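Local coordinates for protein NADH dehydrogenase, putative (Plasmodium falciparum, PDB 5JWC) that probably oxidises NADH and passes the electrons through bound FAD to ubiquinone, as a type II NADH dehydrogenase, and binds the quinolone inhibitor RYL-552, at residues A[248-256]-A[462-470]; A[69-77]-A[202-210]. One frame throughout, in Å; residues are numbered along the deposited sequence.

Contact 1 (A[248-256]-A[462-470]). With 4W0 (5-fluoro-3-methyl-2-{4-[4-(trifluoromethoxy)benzyl]phenyl}quinolin-4(1H)-one), chain M.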
loop_
_atom_site.group_PDB
_atom_site.type_symbol
_atom_site.label_atom_id
_atom_site.label_comp_id
_atom_site.label_asym_id
_atom_site.label_seq_id
_atom_site.Cartn_x
_atom_site.Cartn_y
_atom_site.Cartn_z
ATOM N N PHE A 248 14.687 27.335 -17.854
ATOM C CA PHE A 248 14.862 25.979 -18.372
ATOM C C PHE A 248 13.698 25.065 -17.964
ATOM O O PHE A 248 13.241 24.234 -18.759
ATOM C CB PHE A 248 16.188 25.384 -17.897
ATOM C CG PHE A 248 16.390 23.956 -18.300
ATOM C CD1 PHE A 248 16.341 23.583 -19.633
ATOM C CD2 PHE A 248 16.639 22.982 -17.345
ATOM C CE1 PHE A 248 16.530 22.261 -20.000
ATOM C CE2 PHE A 248 16.834 21.672 -17.704
ATOM C CZ PHE A 248 16.774 21.302 -19.030
ATOM N N THR A 249 13.205 25.243 -16.742
ATOM C CA THR A 249 12.065 24.469 -16.255
ATOM C C THR A 249 10.784 24.766 -17.045
ATOM O O THR A 249 10.084 23.834 -17.464
ATOM C CB THR A 249 11.817 24.716 -14.742
ATOM O OG1 THR A 249 12.999 24.373 -14.005
ATOM C CG2 THR A 249 10.667 23.872 -14.246
ATOM N N LYS A 250 10.484 26.053 -17.255
ATOM C CA LYS A 250 9.305 26.456 -18.028
ATOM C C LYS A 250 9.395 25.929 -19.459
ATOM O O LYS A 250 8.408 25.488 -20.050
ATOM C CB LYS A 250 9.173 27.989 -18.072
ATOM C CG LYS A 250 8.105 28.479 -19.063
ATOM C CD LYS A 250 7.708 29.937 -18.815
ATOM C CE LYS A 250 7.310 30.212 -17.380
ATOM N NZ LYS A 250 6.968 31.658 -17.195
ATOM N N GLU A 251 10.597 25.995 -20.014
ATOM C CA GLU A 251 10.849 25.501 -21.353
ATOM C C GLU A 251 10.692 23.984 -21.443
ATOM O O GLU A 251 10.137 23.465 -22.415
ATOM C CB GLU A 251 12.237 25.945 -21.786
ATOM C CG GLU A 251 12.794 25.300 -23.020
ATOM C CD GLU A 251 14.215 25.781 -23.271
ATOM O OE1 GLU A 251 15.116 24.937 -23.506
ATOM O OE2 GLU A 251 14.422 27.020 -23.195
ATOM N N ASN A 252 11.181 23.269 -20.433
ATOM C CA ASN A 252 11.026 21.824 -20.426
ATOM C C ASN A 252 9.526 21.475 -20.344
ATOM O O ASN A 252 9.051 20.582 -21.042
ATOM C CB ASN A 252 11.810 21.198 -19.269
ATOM C CG ASN A 252 12.123 19.733 -19.503
ATOM O OD1 ASN A 252 12.508 19.345 -20.608
ATOM N ND2 ASN A 252 11.938 18.903 -18.470
ATOM N N PHE A 253 8.780 22.207 -19.515
ATOM C CA PHE A 253 7.342 21.972 -19.374
ATOM C C PHE A 253 6.602 22.266 -20.693
ATOM O O PHE A 253 5.772 21.466 -21.117
ATOM C CB PHE A 253 6.753 22.800 -18.214
ATOM C CG PHE A 253 6.921 22.152 -16.839
ATOM C CD1 PHE A 253 7.854 21.135 -16.634
ATOM C CD2 PHE A 253 6.127 22.541 -15.773
ATOM C CE1 PHE A 253 7.996 20.521 -15.375
ATOM C CE2 PHE A 253 6.256 21.937 -14.502
ATOM C CZ PHE A 253 7.194 20.925 -14.312
ATOM N N HIS A 254 6.904 23.396 -21.338
ATOM C CA HIS A 254 6.371 23.675 -22.690
ATOM C C HIS A 254 6.619 22.528 -23.647
ATOM O O HIS A 254 5.697 22.033 -24.294
ATOM C CB HIS A 254 6.986 24.949 -23.274
ATOM C CG HIS A 254 6.490 26.202 -22.663
ATOM N ND1 HIS A 254 5.262 26.273 -21.987
ATOM C CD2 HIS A 254 6.999 27.445 -22.580
ATOM C CE1 HIS A 254 5.076 27.479 -21.544
ATOM N NE2 HIS A 254 6.131 28.237 -21.889
ATOM N N ASN A 255 7.872 22.091 -23.726
ATOM C CA ASN A 255 8.233 20.988 -24.603
ATOM C C ASN A 255 7.473 19.707 -24.265
ATOM O O ASN A 255 7.276 18.862 -25.135
ATOM C CB ASN A 255 9.746 20.734 -24.556
ATOM C CG ASN A 255 10.571 21.934 -25.071
ATOM O OD1 ASN A 255 10.020 22.958 -25.504
ATOM N ND2 ASN A 255 11.900 21.812 -24.999
ATOM N N LEU A 256 7.027 19.565 -23.014
ATOM C CA LEU A 256 6.224 18.398 -22.637
ATOM C C LEU A 256 4.723 18.678 -22.780
ATOM O O LEU A 256 3.893 17.826 -22.459
ATOM C CB LEU A 256 6.516 17.965 -21.198
ATOM C CG LEU A 256 7.828 17.213 -20.984
ATOM C CD1 LEU A 256 8.253 17.271 -19.524
ATOM C CD2 LEU A 256 7.699 15.762 -21.481
ATOM N N ALA A 462 15.906 19.528 -7.990
ATOM C CA ALA A 462 14.538 19.279 -8.434
ATOM C C ALA A 462 14.489 18.449 -9.710
ATOM O O ALA A 462 15.271 18.673 -10.635
ATOM C CB ALA A 462 13.798 20.599 -8.632
ATOM N N TYR A 463 13.575 17.481 -9.759
ATOM C CA TYR A 463 13.313 16.737 -10.986
ATOM C C TYR A 463 12.225 17.446 -11.796
ATOM O O TYR A 463 11.157 17.765 -11.258
ATOM C CB TYR A 463 12.899 15.290 -10.690
ATOM C CG TYR A 463 12.619 14.531 -11.969
ATOM C CD1 TYR A 463 13.656 14.183 -12.827
ATOM C CD2 TYR A 463 11.323 14.191 -12.334
ATOM C CE1 TYR A 463 13.416 13.503 -14.010
ATOM C CE2 TYR A 463 11.065 13.517 -13.530
ATOM C CZ TYR A 463 12.120 13.174 -14.357
ATOM O OH TYR A 463 11.906 12.508 -15.539
ATOM N N ILE A 464 12.485 17.723 -13.076
ATOM C CA ILE A 464 11.546 18.553 -13.844
ATOM C C ILE A 464 11.007 17.876 -15.113
ATOM O O ILE A 464 10.429 18.535 -15.993
ATOM C CB ILE A 464 12.176 19.935 -14.227
ATOM C CG1 ILE A 464 13.317 19.778 -15.237
ATOM C CG2 ILE A 464 12.651 20.698 -12.966
ATOM C CD1 ILE A 464 13.761 21.105 -15.844
ATOM N N GLY A 465 11.170 16.559 -15.194
ATOM C CA GLY A 465 10.527 15.786 -16.240
ATOM C C GLY A 465 11.458 15.378 -17.368
ATOM O O GLY A 465 12.442 16.068 -17.674
ATOM N N ASN A 466 11.136 14.245 -17.981
ATOM C CA ASN A 466 11.857 13.743 -19.146
ATOM C C ASN A 466 13.359 13.654 -18.916
ATOM O O ASN A 466 14.145 14.140 -19.732
ATOM C CB ASN A 466 11.570 14.622 -20.371
ATOM C CG ASN A 466 12.024 13.968 -21.677
ATOM O OD1 ASN A 466 11.948 12.750 -21.826
ATOM N ND2 ASN A 466 12.522 14.774 -22.606
ATOM N N HIS A 467 13.725 13.050 -17.783
ATOM C CA HIS A 467 15.109 12.766 -17.391
ATOM C C HIS A 467 15.866 13.993 -16.907
ATOM O O HIS A 467 17.019 13.879 -16.500
ATOM C CB HIS A 467 15.891 12.117 -18.542
ATOM C CG HIS A 467 15.273 10.854 -19.048
ATOM N ND1 HIS A 467 14.167 10.841 -19.873
ATOM C CD2 HIS A 467 15.603 9.560 -18.843
ATOM C CE1 HIS A 467 13.845 9.593 -20.152
ATOM N NE2 HIS A 467 14.697 8.794 -19.536
ATOM N N GLN A 468 15.234 15.158 -16.945
ATOM C CA GLN A 468 15.934 16.394 -16.596
ATOM C C GLN A 468 15.878 16.729 -15.095
ATOM O O GLN A 468 14.800 16.856 -14.490
ATOM C CB GLN A 468 15.370 17.563 -17.408
ATOM C CG GLN A 468 15.240 17.291 -18.895
ATOM C CD GLN A 468 16.566 16.901 -19.535
ATOM O OE1 GLN A 468 17.559 17.618 -19.420
ATOM N NE2 GLN A 468 16.586 15.753 -20.208
ATOM N N VAL A 469 17.059 16.854 -14.510
ATOM C CA VAL A 469 17.217 17.293 -13.139
ATOM C C VAL A 469 17.945 18.640 -13.114
ATOM O O VAL A 469 18.912 18.841 -13.852
ATOM C CB VAL A 469 18.002 16.266 -12.304
ATOM C CG1 VAL A 469 18.476 16.885 -10.980
ATOM C CG2 VAL A 469 17.138 15.001 -12.041
ATOM N N VAL A 470 17.458 19.565 -12.295
ATOM C CA VAL A 470 18.168 20.817 -12.062
ATOM C C VAL A 470 18.664 20.868 -10.622
ATOM O O VAL A 470 18.083 20.240 -9.727
ATOM C CB VAL A 470 17.296 22.040 -12.348
ATOM C CG1 VAL A 470 16.869 22.047 -13.812
ATOM C CG2 VAL A 470 16.069 22.049 -11.420
HETATM C C1 4W0 M . 13.034 11.149 -10.342
HETATM C C2 4W0 M . 12.282 10.774 -11.467
HETATM C C3 4W0 M . 12.910 10.160 -12.564
HETATM C C4 4W0 M . 14.296 9.916 -12.558
HETATM C C5 4W0 M . 15.047 10.287 -11.435
HETATM C C6 4W0 M . 14.429 10.896 -10.334
HETATM O O1 4W0 M . 8.337 11.062 -23.897
HETATM C C7 4W0 M . 14.955 9.254 -13.738
HETATM C C8 4W0 M . 14.163 8.886 -14.900
HETATM C C9 4W0 M . 12.707 9.150 -14.893
HETATM C C10 4W0 M . 11.772 8.848 -16.043
HETATM C C11 4W0 M . 11.948 9.479 -17.276
HETATM C C12 4W0 M . 11.072 9.251 -18.331
HETATM C C13 4W0 M . 10.008 8.405 -18.108
HETATM C C14 4W0 M . 9.809 7.808 -16.894
HETATM C C15 4W0 M . 10.677 8.032 -15.847
HETATM O O2 4W0 M . 16.147 9.032 -13.734
HETATM N N 4W0 M . 12.100 9.780 -13.750
HETATM C C16 4W0 M . 8.974 8.049 -19.134
HETATM C C17 4W0 M . 8.820 8.890 -20.372
HETATM C C18 4W0 M . 8.603 10.258 -20.287
HETATM C C19 4W0 M . 8.450 10.987 -21.465
HETATM C C20 4W0 M . 8.484 10.331 -22.701
HETATM C C21 4W0 M . 8.688 8.958 -22.774
HETATM C C22 4W0 M . 8.849 8.239 -21.605
HETATM C C23 4W0 M . 14.845 8.223 -16.074
HETATM F F1 4W0 M . 16.360 10.052 -11.419
HETATM C C24 4W0 M . 9.514 11.628 -24.419
HETATM F F2 4W0 M . 9.950 12.551 -23.558
HETATM F F3 4W0 M . 9.243 12.219 -25.596
HETATM F F4 4W0 M . 10.429 10.660 -24.578
#

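Contact 2 (A[69-77]-A[202-210]). With 4W0 (5-fluoro-3-methyl-2-{4-[4-(trifluoromethoxy)benzyl]phenyl}quinolin-4(1H)-one), chain M; 4W0 (5-fluoro-3-methyl-2-{4-[4-(trifluoromethoxy)benzyl]phenyl}quinolin-4(1H)-one), chain L.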
loop_
_atom_site.group_PDB
_atom_site.type_symbol
_atom_site.label_atom_id
_atom_site.label_comp_id
_atom_site.label_asym_id
_atom_site.label_seq_id
_atom_site.Cartn_x
_atom_site.Cartn_y
_atom_site.Cartn_z
ATOM N N LEU A 69 8.244 12.343 -1.853
ATOM C CA LEU A 69 6.784 12.219 -1.951
ATOM C C LEU A 69 6.226 12.397 -3.396
ATOM O O LEU A 69 5.309 11.674 -3.797
ATOM C CB LEU A 69 6.140 13.232 -1.011
ATOM C CG LEU A 69 6.029 12.760 0.454
ATOM C CD1 LEU A 69 5.381 13.815 1.314
ATOM C CD2 LEU A 69 5.253 11.446 0.588
ATOM N N PRO A 70 6.778 13.343 -4.188
ATOM C CA PRO A 70 6.287 13.438 -5.578
ATOM C C PRO A 70 6.491 12.147 -6.360
ATOM O O PRO A 70 5.644 11.812 -7.192
ATOM C CB PRO A 70 7.134 14.570 -6.167
ATOM C CG PRO A 70 7.405 15.467 -4.971
ATOM C CD PRO A 70 7.669 14.476 -3.856
ATOM N N CYS A 71 7.582 11.432 -6.086
ATOM C CA CYS A 71 7.844 10.143 -6.750
ATOM C C CYS A 71 6.791 9.095 -6.436
ATOM O O CYS A 71 6.535 8.192 -7.222
ATOM C CB CYS A 71 9.206 9.612 -6.347
ATOM S SG CYS A 71 10.559 10.585 -6.997
ATOM N N LEU A 72 6.181 9.233 -5.269
ATOM C CA LEU A 72 5.141 8.328 -4.827
ATOM C C LEU A 72 3.832 8.570 -5.573
ATOM O O LEU A 72 3.100 7.615 -5.860
ATOM C CB LEU A 72 4.942 8.492 -3.318
ATOM C CG LEU A 72 4.595 7.340 -2.400
ATOM C CD1 LEU A 72 5.459 6.102 -2.652
ATOM C CD2 LEU A 72 4.738 7.845 -0.950
ATOM N N CYS A 73 3.536 9.838 -5.882
ATOM C CA CYS A 73 2.336 10.184 -6.651
ATOM C C CYS A 73 2.250 9.473 -7.998
ATOM O O CYS A 73 1.162 9.135 -8.457
ATOM C CB CYS A 73 2.242 11.709 -6.900
ATOM S SG CYS A 73 2.078 12.709 -5.413
ATOM N N SER A 74 3.385 9.238 -8.638
ATOM C CA SER A 74 3.370 8.654 -9.979
ATOM C C SER A 74 3.692 7.174 -9.922
ATOM O O SER A 74 3.532 6.458 -10.910
ATOM C CB SER A 74 4.396 9.338 -10.875
ATOM O OG SER A 74 5.675 9.211 -10.273
ATOM N N GLY A 75 4.214 6.751 -8.775
ATOM C CA GLY A 75 4.666 5.387 -8.581
ATOM C C GLY A 75 6.112 5.148 -8.988
ATOM O O GLY A 75 6.535 4.007 -9.118
ATOM N N THR A 76 6.883 6.215 -9.184
ATOM C CA THR A 76 8.304 6.059 -9.508
ATOM C C THR A 76 9.083 5.376 -8.365
ATOM O O THR A 76 10.009 4.599 -8.605
ATOM C CB THR A 76 8.959 7.432 -9.839
ATOM O OG1 THR A 76 8.457 7.917 -11.089
ATOM C CG2 THR A 76 10.472 7.310 -9.939
ATOM N N LEU A 77 8.719 5.684 -7.124
ATOM C CA LEU A 77 9.314 5.025 -5.965
ATOM C C LEU A 77 8.186 4.510 -5.075
ATOM O O LEU A 77 7.067 4.990 -5.178
ATOM C CB LEU A 77 10.204 5.989 -5.186
ATOM C CG LEU A 77 11.403 6.558 -5.933
ATOM C CD1 LEU A 77 12.078 7.618 -5.059
ATOM C CD2 LEU A 77 12.375 5.451 -6.277
ATOM N N GLU A 202 7.647 19.217 -9.146
ATOM C CA GLU A 202 8.006 17.798 -9.200
ATOM C C GLU A 202 6.790 16.878 -9.383
ATOM O O GLU A 202 6.872 15.884 -10.098
ATOM C CB GLU A 202 8.804 17.408 -7.961
ATOM C CG GLU A 202 10.213 18.061 -7.998
ATOM C CD GLU A 202 11.139 17.589 -6.894
ATOM O OE1 GLU A 202 10.779 17.763 -5.707
ATOM O OE2 GLU A 202 12.226 17.035 -7.220
ATOM N N VAL A 203 5.676 17.209 -8.742
ATOM C CA VAL A 203 4.444 16.440 -8.939
ATOM C C VAL A 203 3.999 16.511 -10.393
ATOM O O VAL A 203 3.629 15.505 -10.981
ATOM C CB VAL A 203 3.307 16.941 -8.021
ATOM C CG1 VAL A 203 1.948 16.309 -8.419
ATOM C CG2 VAL A 203 3.659 16.658 -6.558
ATOM N N THR A 204 4.052 17.708 -10.973
ATOM C CA THR A 204 3.673 17.898 -12.371
ATOM C C THR A 204 4.582 17.070 -13.297
ATOM O O THR A 204 4.105 16.390 -14.200
ATOM C CB THR A 204 3.724 19.415 -12.758
ATOM O OG1 THR A 204 2.838 20.159 -11.908
ATOM C CG2 THR A 204 3.307 19.630 -14.210
ATOM N N ALA A 205 5.890 17.133 -13.067
ATOM C CA ALA A 205 6.868 16.420 -13.892
ATOM C C ALA A 205 6.656 14.898 -13.832
ATOM O O ALA A 205 6.751 14.203 -14.839
ATOM C CB ALA A 205 8.308 16.778 -13.440
ATOM N N GLU A 206 6.388 14.395 -12.631
ATOM C CA GLU A 206 6.201 12.960 -12.423
ATOM C C GLU A 206 4.960 12.443 -13.130
ATOM O O GLU A 206 5.002 11.389 -13.762
ATOM C CB GLU A 206 6.117 12.661 -10.924
ATOM C CG GLU A 206 7.487 12.663 -10.238
ATOM C CD GLU A 206 8.342 11.486 -10.686
ATOM O OE1 GLU A 206 9.581 11.561 -10.548
ATOM O OE2 GLU A 206 7.768 10.476 -11.164
ATOM N N PHE A 207 3.858 13.177 -13.010
ATOM C CA PHE A 207 2.663 12.854 -13.776
ATOM C C PHE A 207 2.882 12.955 -15.280
ATOM O O PHE A 207 2.377 12.113 -16.020
ATOM C CB PHE A 207 1.492 13.735 -13.353
ATOM C CG PHE A 207 0.726 13.152 -12.206
ATOM C CD1 PHE A 207 0.109 11.919 -12.344
ATOM C CD2 PHE A 207 0.675 13.795 -10.977
ATOM C CE1 PHE A 207 -0.593 11.345 -11.277
ATOM C CE2 PHE A 207 -0.015 13.243 -9.923
ATOM C CZ PHE A 207 -0.659 12.013 -10.068
ATOM N N ALA A 208 3.638 13.959 -15.734
ATOM C CA ALA A 208 3.896 14.090 -17.168
ATOM C C ALA A 208 4.639 12.867 -17.684
ATOM O O ALA A 208 4.304 12.348 -18.753
ATOM C CB ALA A 208 4.690 15.381 -17.479
ATOM N N ASP A 209 5.633 12.398 -16.929
ATOM C CA ASP A 209 6.373 11.193 -17.311
ATOM C C ASP A 209 5.461 9.957 -17.324
ATOM O O ASP A 209 5.457 9.183 -18.282
ATOM C CB ASP A 209 7.537 10.926 -16.368
ATOM C CG ASP A 209 8.671 11.947 -16.500
ATOM O OD1 ASP A 209 8.680 12.775 -17.443
ATOM O OD2 ASP A 209 9.567 11.903 -15.632
ATOM N N PHE A 210 4.711 9.779 -16.245
ATOM C CA PHE A 210 3.768 8.665 -16.121
ATOM C C PHE A 210 2.797 8.646 -17.333
ATOM O O PHE A 210 2.636 7.621 -18.013
ATOM C CB PHE A 210 3.015 8.787 -14.790
ATOM C CG PHE A 210 2.217 7.569 -14.410
ATOM C CD1 PHE A 210 2.530 6.325 -14.920
ATOM C CD2 PHE A 210 1.154 7.673 -13.528
ATOM C CE1 PHE A 210 1.790 5.192 -14.564
ATOM C CE2 PHE A 210 0.407 6.547 -13.177
ATOM C CZ PHE A 210 0.733 5.305 -13.703
HETATM C C1 4W0 M . 13.034 11.149 -10.342
HETATM C C2 4W0 M . 12.282 10.774 -11.467
HETATM C C3 4W0 M . 12.910 10.160 -12.564
HETATM C C4 4W0 M . 14.296 9.916 -12.558
HETATM C C5 4W0 M . 15.047 10.287 -11.435
HETATM C C6 4W0 M . 14.429 10.896 -10.334
HETATM O O1 4W0 M . 8.337 11.062 -23.897
HETATM C C7 4W0 M . 14.955 9.254 -13.738
HETATM C C8 4W0 M . 14.163 8.886 -14.900
HETATM C C9 4W0 M . 12.707 9.150 -14.893
HETATM C C10 4W0 M . 11.772 8.848 -16.043
HETATM C C11 4W0 M . 11.948 9.479 -17.276
HETATM C C12 4W0 M . 11.072 9.251 -18.331
HETATM C C13 4W0 M . 10.008 8.405 -18.108
HETATM C C14 4W0 M . 9.809 7.808 -16.894
HETATM C C15 4W0 M . 10.677 8.032 -15.847
HETATM O O2 4W0 M . 16.147 9.032 -13.734
HETATM N N 4W0 M . 12.100 9.780 -13.750
HETATM C C16 4W0 M . 8.974 8.049 -19.134
HETATM C C17 4W0 M . 8.820 8.890 -20.372
HETATM C C18 4W0 M . 8.603 10.258 -20.287
HETATM C C19 4W0 M . 8.450 10.987 -21.465
HETATM C C20 4W0 M . 8.484 10.331 -22.701
HETATM C C21 4W0 M . 8.688 8.958 -22.774
HETATM C C22 4W0 M . 8.849 8.239 -21.605
HETATM C C23 4W0 M . 14.845 8.223 -16.074
HETATM F F1 4W0 M . 16.360 10.052 -11.419
HETATM C C24 4W0 M . 9.514 11.628 -24.419
HETATM F F2 4W0 M . 9.950 12.551 -23.558
HETATM F F3 4W0 M . 9.243 12.219 -25.596
HETATM F F4 4W0 M . 10.429 10.660 -24.578
HETATM C C1 4W0 L . 3.353 4.228 -5.200
HETATM C C2 4W0 L . 2.214 3.558 -4.736
HETATM C C3 4W0 L . 2.173 2.151 -4.833
HETATM C C4 4W0 L . 3.245 1.402 -5.362
HETATM C C5 4W0 L . 4.373 2.086 -5.818
HETATM C C6 4W0 L . 4.437 3.481 -5.731
HETATM O O1 4W0 L . -8.985 -2.412 -2.973
HETATM C C7 4W0 L . 3.181 -0.102 -5.444
HETATM C C8 4W0 L . 1.996 -0.784 -4.959
HETATM C C9 4W0 L . 0.890 0.040 -4.418
HETATM C C10 4W0 L . -0.353 -0.515 -3.814
HETATM C C11 4W0 L . -0.113 -1.318 -2.703
HETATM C C12 4W0 L . -1.159 -1.887 -2.023
HETATM C C13 4W0 L . -2.433 -1.603 -2.440
HETATM C C14 4W0 L . -2.699 -0.767 -3.519
HETATM C C15 4W0 L . -1.634 -0.208 -4.212
HETATM O O2 4W0 L . 4.090 -0.758 -5.911
HETATM N N 4W0 L . 0.982 1.465 -4.334
HETATM C C16 4W0 L . -3.487 -2.248 -1.593
HETATM C C17 4W0 L . -4.920 -2.288 -2.015
HETATM C C18 4W0 L . -5.312 -2.940 -3.173
HETATM C C19 4W0 L . -6.665 -2.987 -3.493
HETATM C C20 4W0 L . -7.603 -2.386 -2.658
HETATM C C21 4W0 L . -7.189 -1.748 -1.494
HETATM C C22 4W0 L . -5.845 -1.702 -1.168
HETATM C C23 4W0 L . 1.951 -2.297 -5.038
HETATM F F1 4W0 L . 5.390 1.401 -6.323
HETATM C C24 4W0 L . -9.465 -1.696 -4.106
HETATM F F2 4W0 L . -8.759 -0.566 -4.240
HETATM F F3 4W0 L . -10.787 -1.422 -3.999
HETATM F F4 4W0 L . -9.327 -2.466 -5.199
#

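Contact 1 (A[248-256]-A[462-470])
A beta hairpin of the C-terminal region, strands 460-465 and 468-473, packs against helix 243-255 of the pyridine nucleotide-disulphide oxidoreductase part, and Asn252 and Ile464 carry the join. The axis of the short strand segment 462-465 passes 8.4 Å from that of helix segment 248-255, at 32°. Asn252 reaches the hairpin end with its amide nitrogen. Its CG stands anti to the backbone N (chi1 -158°), which sends ND2 away from the helix to two carbonyls. ND2 donates to Ile464 O at 2.9 Å and to Gly465 O at 3.0 Å. Both bonds are bent, and in each the nitrogen sits above the carbonyl plane. Gly465 O also accepts the turn bond from Gln468 N, which arrives from the opposite face. The edge of the Phe253 ring meets Ile464 O as well, with CE1 at 3.2 Å.

Ile464 fills the apolar centre. Its CD1 lies 3.6 Å from Phe248 CE2 and also reaches Thr249, while CG2 packs on Thr249 OG1 and CG2. Thr249 OG1 is bonded back to Ile245 O in its own helix. Val470 CG1 and Gln468 OE1 both come to the edge of the Phe248 ring, OE1 being held by Gly481 N. The Gln468 chain bends at chi2, and NE2 bonds Asn466 O at 3.0 Å, which ties down the turn.

Tyr463 and His467 face the inhibitor. Its quinolone covers one face of the Tyr463 ring, with C2 3.5 Å above the plane and over the centre. His467 lays one ring face against the linking phenyl. The arrangement is a beta hairpin closed by a type I' turn from Gly465 to Gln468, backed by a helix and lining an inhibitor pocket through Tyr463 and His467.

Contact 2 (A[69-77]-A[202-210])
Glu206 OE2 takes two hydroxyl bonds, from Ser74 OG at 2.6 Å and Thr76 OG1 at 2.7 Å. Ser74 comes on the anti side of the carboxylate oxygen and Thr76 on the syn side, both from the same face of its plane. The glutamate chain folds at chi2 (-69°), which turns the carboxylate across to the end of helix 69-74. Thr76 OG1 is also bonded to Arg517. The other oxygen, Glu206 OE1, lies 3.0 Å from C2 of the inhibitor quinolone.

Around this polar centre the helices meet closely. Pro70 CB packs on Glu202 CB at 3.7 Å and touches Val203 CG2. Cys73 CB faces Phe207 CE2, and Ser74 O sits 3.7 Å above the centre of the Phe210 ring. Further out, Phe207 makes an edge-to-face pair with Phe168, and the Phe210 ring meets Phe519. Gly75 follows the weakly bonded helix of about 69-74, has positive phi and touches a second inhibitor molecule.

A buried carboxylate is thus gripped through one oxygen by two hydroxyls. They help to fix its rotation and leave its second oxygen beside the inhibitor.

In the fold
Both contacts are buried and border the same inhibitor molecule. Contact 1 ties the hairpin to helix 243-255, farther from the chain centre and with several exposed helix residues nearby. Contact 2 joins two helices, 69-74 and 198-218, and all its touching residues are buried. The chemistry differs: an amide grips backbone carbonyls in contact 1, whereas hydroxyls grip a carboxylate in contact 2. The two are linked directly. Tyr463 N probably bonds Glu202 OE2; Tyr463 OH also meets Asp209 OD2, at a separation too short to be taken at face value. Ala205 packs on Ile464 and Gly465. Helix 198-218 thus touches both the hairpin and helix 69-74, on two different sides.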